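Local structure of cytosolic ACYL coenzyme A thioester hydrolase (Mus musculus, 2V1O) at the interface of chains A and B and the interface of chains A and C. The protein hydrolyses fatty acyl-CoAs, preferring palmitoyl-CoA, to free fatty acids and coenzyme A, and is represented here by its N-terminal hotdog domain. Numbering follows the deposited sequence. Chains: chain A/B/C, Cytosolic ACYL coenzyme A thioester hydrolase.

Contact 1: the interface of chains A and B. Residues chain A 42, 45; chain B 94-95.
On one face of the A:Arg45 guanidinium rests the backbone carbonyl oxygen of B:Leu94, set toward the rim and 3.1 Å above the plane; at the edge, almost in plane, lies the side-chain oxygen of A:Asn42. The two oxygens are used differently. A:Arg45 NH1 donates a nearly straight hydrogen bond to A:Asn42 OD1 (3.0 Å, 169° at the hydrogen), reaching that amide oxygen from above its carbonyl plane and not along a lone pair. The B:Leu94 carbonyl meets the flat face, away from the N-H directions, and its pull on the cation is probably electrostatic. A water joins the chains instead, lying 2.7 Å from A:Asn42 OD1 and 2.8 Å from B:Leu94 O. A:Asn42 thus both steadies the arginine and carries the water bridge. At the other terminal nitrogen, NH2 of A:Arg45, the methyl CG2 of B:Thr95 packs at 3.8 Å, the two side chains slanting across each other. A bend at chi2 (-50°) turns the long arginine chain back toward A:Asn42. In the fold, the A side belongs to the loop between helix 19-38 and strand 46-53, with A:Arg45 just before the strand, while the B residues occupy the turn linking strands 82-91 and 98-112, at one end of the sheet.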
loop_
_atom_site.group_PDB
_atom_site.type_symbol
_atom_site.label_atom_id
_atom_site.label_comp_id
_atom_site.label_asym_id
_atom_site.label_seq_id
_atom_site.Cartn_x
_atom_site.Cartn_y
_atom_site.Cartn_z
ATOM N N ASN A 42 -2.739 -24.460 -23.370
ATOM C CA ASN A 42 -4.104 -24.643 -22.879
ATOM C C ASN A 42 -4.332 -25.987 -22.195
ATOM O O ASN A 42 -5.347 -26.659 -22.416
ATOM C CB ASN A 42 -5.138 -24.376 -23.985
ATOM C CG ASN A 42 -5.137 -22.927 -24.451
ATOM O OD1 ASN A 42 -4.853 -22.001 -23.676
ATOM N ND2 ASN A 42 -5.454 -22.722 -25.726
ATOM N N ARG A 45 -5.797 -25.334 -16.273
ATOM C CA ARG A 45 -5.503 -23.973 -15.822
ATOM C C ARG A 45 -4.726 -24.013 -14.518
ATOM O O ARG A 45 -5.060 -24.760 -13.595
ATOM C CB ARG A 45 -6.775 -23.127 -15.669
ATOM C CG ARG A 45 -7.580 -22.946 -16.954
ATOM C CD ARG A 45 -6.732 -22.486 -18.133
ATOM N NE ARG A 45 -7.555 -21.930 -19.207
ATOM C CZ ARG A 45 -7.190 -21.853 -20.485
ATOM N NH1 ARG A 45 -6.008 -22.308 -20.877
ATOM N NH2 ARG A 45 -8.019 -21.324 -21.377
ATOM N N LEU B 94 -3.760 -16.844 -18.606
ATOM C CA LEU B 94 -4.303 -18.201 -18.650
ATOM C C LEU B 94 -4.794 -18.545 -20.052
ATOM O O LEU B 94 -4.494 -19.614 -20.573
ATOM C CB LEU B 94 -5.424 -18.407 -17.623
ATOM C CG LEU B 94 -5.214 -18.056 -16.144
ATOM C CD1 LEU B 94 -6.361 -18.642 -15.317
ATOM C CD2 LEU B 94 -3.888 -18.529 -15.588
ATOM N N THR B 95 -5.542 -17.634 -20.670
ATOM C CA THR B 95 -6.101 -17.876 -22.000
ATOM C C THR B 95 -5.183 -17.432 -23.149
ATOM O O THR B 95 -5.291 -17.946 -24.266
ATOM C CB THR B 95 -7.475 -17.184 -22.167
ATOM O OG1 THR B 95 -7.296 -15.764 -22.182
ATOM C CG2 THR B 95 -8.410 -17.576 -21.032
HETATM O O HOH W 1 -3.128 -20.013 -23.033
#

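Contact 2: the interface of chains A and C. Residues chain A 55, 57; chain C 52, 146-147.
Antiparallel pairing of A:Asp57 with C:Arg52 brings strand 56-57 of one hotdog subunit against strand 46-53 of the other, and the close packing is found here. The two side chains run side by side in the same direction, with A:Asp57 OD1 resting against the aliphatic stem of C:Arg52, 3.3 Å from CG. Their charged ends form a long salt bridge, C:Arg52 NE to A:Asp57 OD1 at 3.9 Å. C:Arg52 is extended from CG to NE, which carries its guanidinium past the carboxylate to the A:Arg55 stem, where the closest approach is too short to be trusted in detail. The two guanidinium planes are steeply turned, 69° apart, and A:Arg55 NE sits over one face of C:Arg52 near its rim. The nearby carboxylates of C:Glu146 and A:Asp57 probably offset the charge of the two arginines. C:Glu146, at the end of helix 130-146, places OE1 3.0 Å from C:Arg52 NH2 in a weak hydrogen bond and salt bridge, and 3.9 Å from A:Arg55 NE, so one carboxylate oxygen serves an arginine of each chain. The helix-end side is looser: C:Arg147 approaches A:Asp57 no nearer than 4.3 Å, from CD to OD2. Bends at chi2 and chi3 (100° at chi3) turn the guanidinium of A:Arg55, just ahead of strand 56-57, toward A:Asp57, where NH2 donates a hydrogen bond to OD2 at 3.2 Å, arriving from above the carboxylate plane.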
loop_
_atom_site.group_PDB
_atom_site.type_symbol
_atom_site.label_atom_id
_atom_site.label_comp_id
_atom_site.label_asym_id
_atom_site.label_seq_id
_atom_site.Cartn_x
_atom_site.Cartn_y
_atom_site.Cartn_z
ATOM N N ARG A 55 21.141 -18.654 -5.260
ATOM C CA ARG A 55 22.005 -17.644 -4.667
ATOM C C ARG A 55 22.087 -16.411 -5.581
ATOM O O ARG A 55 22.240 -16.535 -6.804
ATOM C CB ARG A 55 23.400 -18.229 -4.428
ATOM C CG ARG A 55 24.405 -17.270 -3.804
ATOM C CD ARG A 55 25.739 -17.345 -4.544
ATOM N NE ARG A 55 25.889 -16.242 -5.496
ATOM C CZ ARG A 55 26.037 -16.385 -6.812
ATOM N NH1 ARG A 55 26.072 -17.595 -7.361
ATOM N NH2 ARG A 55 26.160 -15.308 -7.580
ATOM N N ASP A 57 23.544 -12.095 -5.713
ATOM C CA ASP A 57 24.334 -11.011 -5.138
ATOM C C ASP A 57 23.816 -9.646 -5.559
ATOM O O ASP A 57 23.486 -9.435 -6.728
ATOM C CB ASP A 57 25.806 -11.136 -5.549
ATOM C CG ASP A 57 26.475 -12.370 -4.977
ATOM O OD1 ASP A 57 26.213 -12.719 -3.808
ATOM O OD2 ASP A 57 27.262 -12.997 -5.710
ATOM N N ARG C 52 23.816 -10.402 -0.218
ATOM C CA ARG C 52 23.644 -11.746 -0.761
ATOM C C ARG C 52 22.445 -12.467 -0.151
ATOM O O ARG C 52 22.201 -12.383 1.050
ATOM C CB ARG C 52 24.928 -12.560 -0.529
ATOM C CG ARG C 52 24.926 -13.977 -1.064
ATOM C CD ARG C 52 26.322 -14.543 -0.905
ATOM N NE ARG C 52 26.487 -15.870 -1.473
ATOM C CZ ARG C 52 27.637 -16.338 -1.956
ATOM N NH1 ARG C 52 28.726 -15.578 -1.954
ATOM N NH2 ARG C 52 27.701 -17.567 -2.447
ATOM N N GLU C 146 34.380 -17.903 -3.475
ATOM C CA GLU C 146 33.551 -18.048 -4.672
ATOM C C GLU C 146 33.480 -16.749 -5.476
ATOM O O GLU C 146 33.467 -16.776 -6.708
ATOM C CB GLU C 146 32.136 -18.526 -4.328
ATOM C CG GLU C 146 31.383 -19.082 -5.550
ATOM C CD GLU C 146 29.868 -19.083 -5.392
ATOM O OE1 GLU C 146 29.297 -18.051 -4.966
ATOM O OE2 GLU C 146 29.245 -20.119 -5.722
ATOM N N ARG C 147 33.434 -15.618 -4.772
ATOM C CA ARG C 147 33.331 -14.314 -5.423
ATOM C C ARG C 147 34.661 -13.882 -6.059
ATOM O O ARG C 147 35.447 -13.135 -5.467
ATOM C CB ARG C 147 32.764 -13.260 -4.455
ATOM C CG ARG C 147 31.288 -13.496 -4.126
ATOM C CD ARG C 147 30.707 -12.417 -3.229
ATOM N NE ARG C 147 31.075 -12.596 -1.825
ATOM C CZ ARG C 147 31.969 -11.855 -1.179
ATOM N NH1 ARG C 147 32.586 -10.865 -1.804
ATOM N NH2 ARG C 147 32.230 -12.091 0.102
#

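Contact 3: the interface of chains A and C. Residues chain A 12-14; chain C 47, 113.
The active-site loop of the hotdog domain, just ahead of helix 19-38, meets a neighbouring subunit here: A:Asn12, the active-site residue, and A:Val13 and A:Ala14 face C:Val47 near the start of strand 46-53 and C:Leu113 just beyond strand 98-112. The meeting is mainly one of methyl groups. C:Val47 presents both branches, CG1 to the amide nitrogen ND2 of A:Asn12 at 3.6 Å and CG2 to CG2 of A:Val13 at 3.8 Å. The asparagine and C:Val47 side chains pass in opposite directions, whereas A:Val13 lies aslant to both C:Val47 and C:Leu113. The valine fork straddles adjoining residues of the loop because chi1 of 173° sends CG1 away from the backbone N, toward A:Asn12, and leaves CG2 for A:Val13. C:Leu113 adds its CD2 branch, 3.9 Å from CB of A:Ala14 and 4.1 Å from CG2 of A:Val13. Through these contacts the partner chain forms an apolar wall beside the catalytic asparagine and may help to hold its loop in shape. Within chain A the asparagine is also fixed by the backbone: chi1 of 66° turns its amide back over the following residues, and the A:Ala14 N-H donates to A:Asn12 OD1 at 2.8 Å, from 43° above the carbonyl plane.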
loop_
_atom_site.group_PDB
_atom_site.type_symbol
_atom_site.label_atom_id
_atom_site.label_comp_id
_atom_site.label_asym_id
_atom_site.label_seq_id
_atom_site.Cartn_x
_atom_site.Cartn_y
_atom_site.Cartn_z
ATOM N N ASN A 12 15.562 2.752 2.716
ATOM C CA ASN A 12 15.939 2.979 4.114
ATOM C C ASN A 12 16.104 4.469 4.440
ATOM O O ASN A 12 15.820 5.333 3.602
ATOM C CB ASN A 12 17.203 2.182 4.477
ATOM C CG ASN A 12 18.445 2.646 3.722
ATOM O OD1 ASN A 12 18.544 3.795 3.299
ATOM N ND2 ASN A 12 19.410 1.747 3.573
ATOM N N VAL A 13 16.568 4.766 5.652
ATOM C CA VAL A 13 16.719 6.152 6.111
ATOM C C VAL A 13 17.807 6.934 5.364
ATOM O O VAL A 13 17.858 8.159 5.438
ATOM C CB VAL A 13 16.946 6.245 7.653
ATOM C CG1 VAL A 13 15.676 5.875 8.405
ATOM C CG2 VAL A 13 18.130 5.375 8.098
ATOM N N ALA A 14 18.662 6.217 4.642
ATOM C CA ALA A 14 19.728 6.839 3.848
ATOM C C ALA A 14 19.320 7.118 2.388
ATOM O O ALA A 14 20.080 7.736 1.636
ATOM C CB ALA A 14 20.989 5.980 3.906
ATOM N N VAL C 47 23.771 1.707 8.426
ATOM C CA VAL C 47 22.624 0.864 8.101
ATOM C C VAL C 47 23.160 -0.329 7.316
ATOM O O VAL C 47 24.045 -0.184 6.460
ATOM C CB VAL C 47 21.531 1.638 7.302
ATOM C CG1 VAL C 47 20.422 0.710 6.834
ATOM C CG2 VAL C 47 20.926 2.736 8.162
ATOM N N LEU C 113 26.071 5.948 7.424
ATOM C CA LEU C 113 25.020 6.896 7.086
ATOM C C LEU C 113 25.585 8.162 6.447
ATOM O O LEU C 113 24.953 8.747 5.575
ATOM C CB LEU C 113 24.179 7.262 8.315
ATOM C CG LEU C 113 23.087 6.297 8.771
ATOM C CD1 LEU C 113 22.267 6.991 9.850
ATOM C CD2 LEU C 113 22.183 5.849 7.612
#

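Chain A meets chain B in contact 1 and chain C in contacts 2 and 3. Both interfaces are two-fold symmetric within the six-chain assembly; the protein is a homohexamer, but with the N-terminal domain alone present, full-length subunits may pair their domains differently. Contacts 2 and 3, with centres about 23 Å apart, share strand 46-53 of chain C, near its two ends. Contact 1 lies about 37 Å from contact 2 and 44 Å from contact 3. Within the A-C interface contact 3 reaches the active-site asparagine, while contact 2, its centre about 28 Å from C:Asn12, and contact 1 probably act chiefly in holding subunits together.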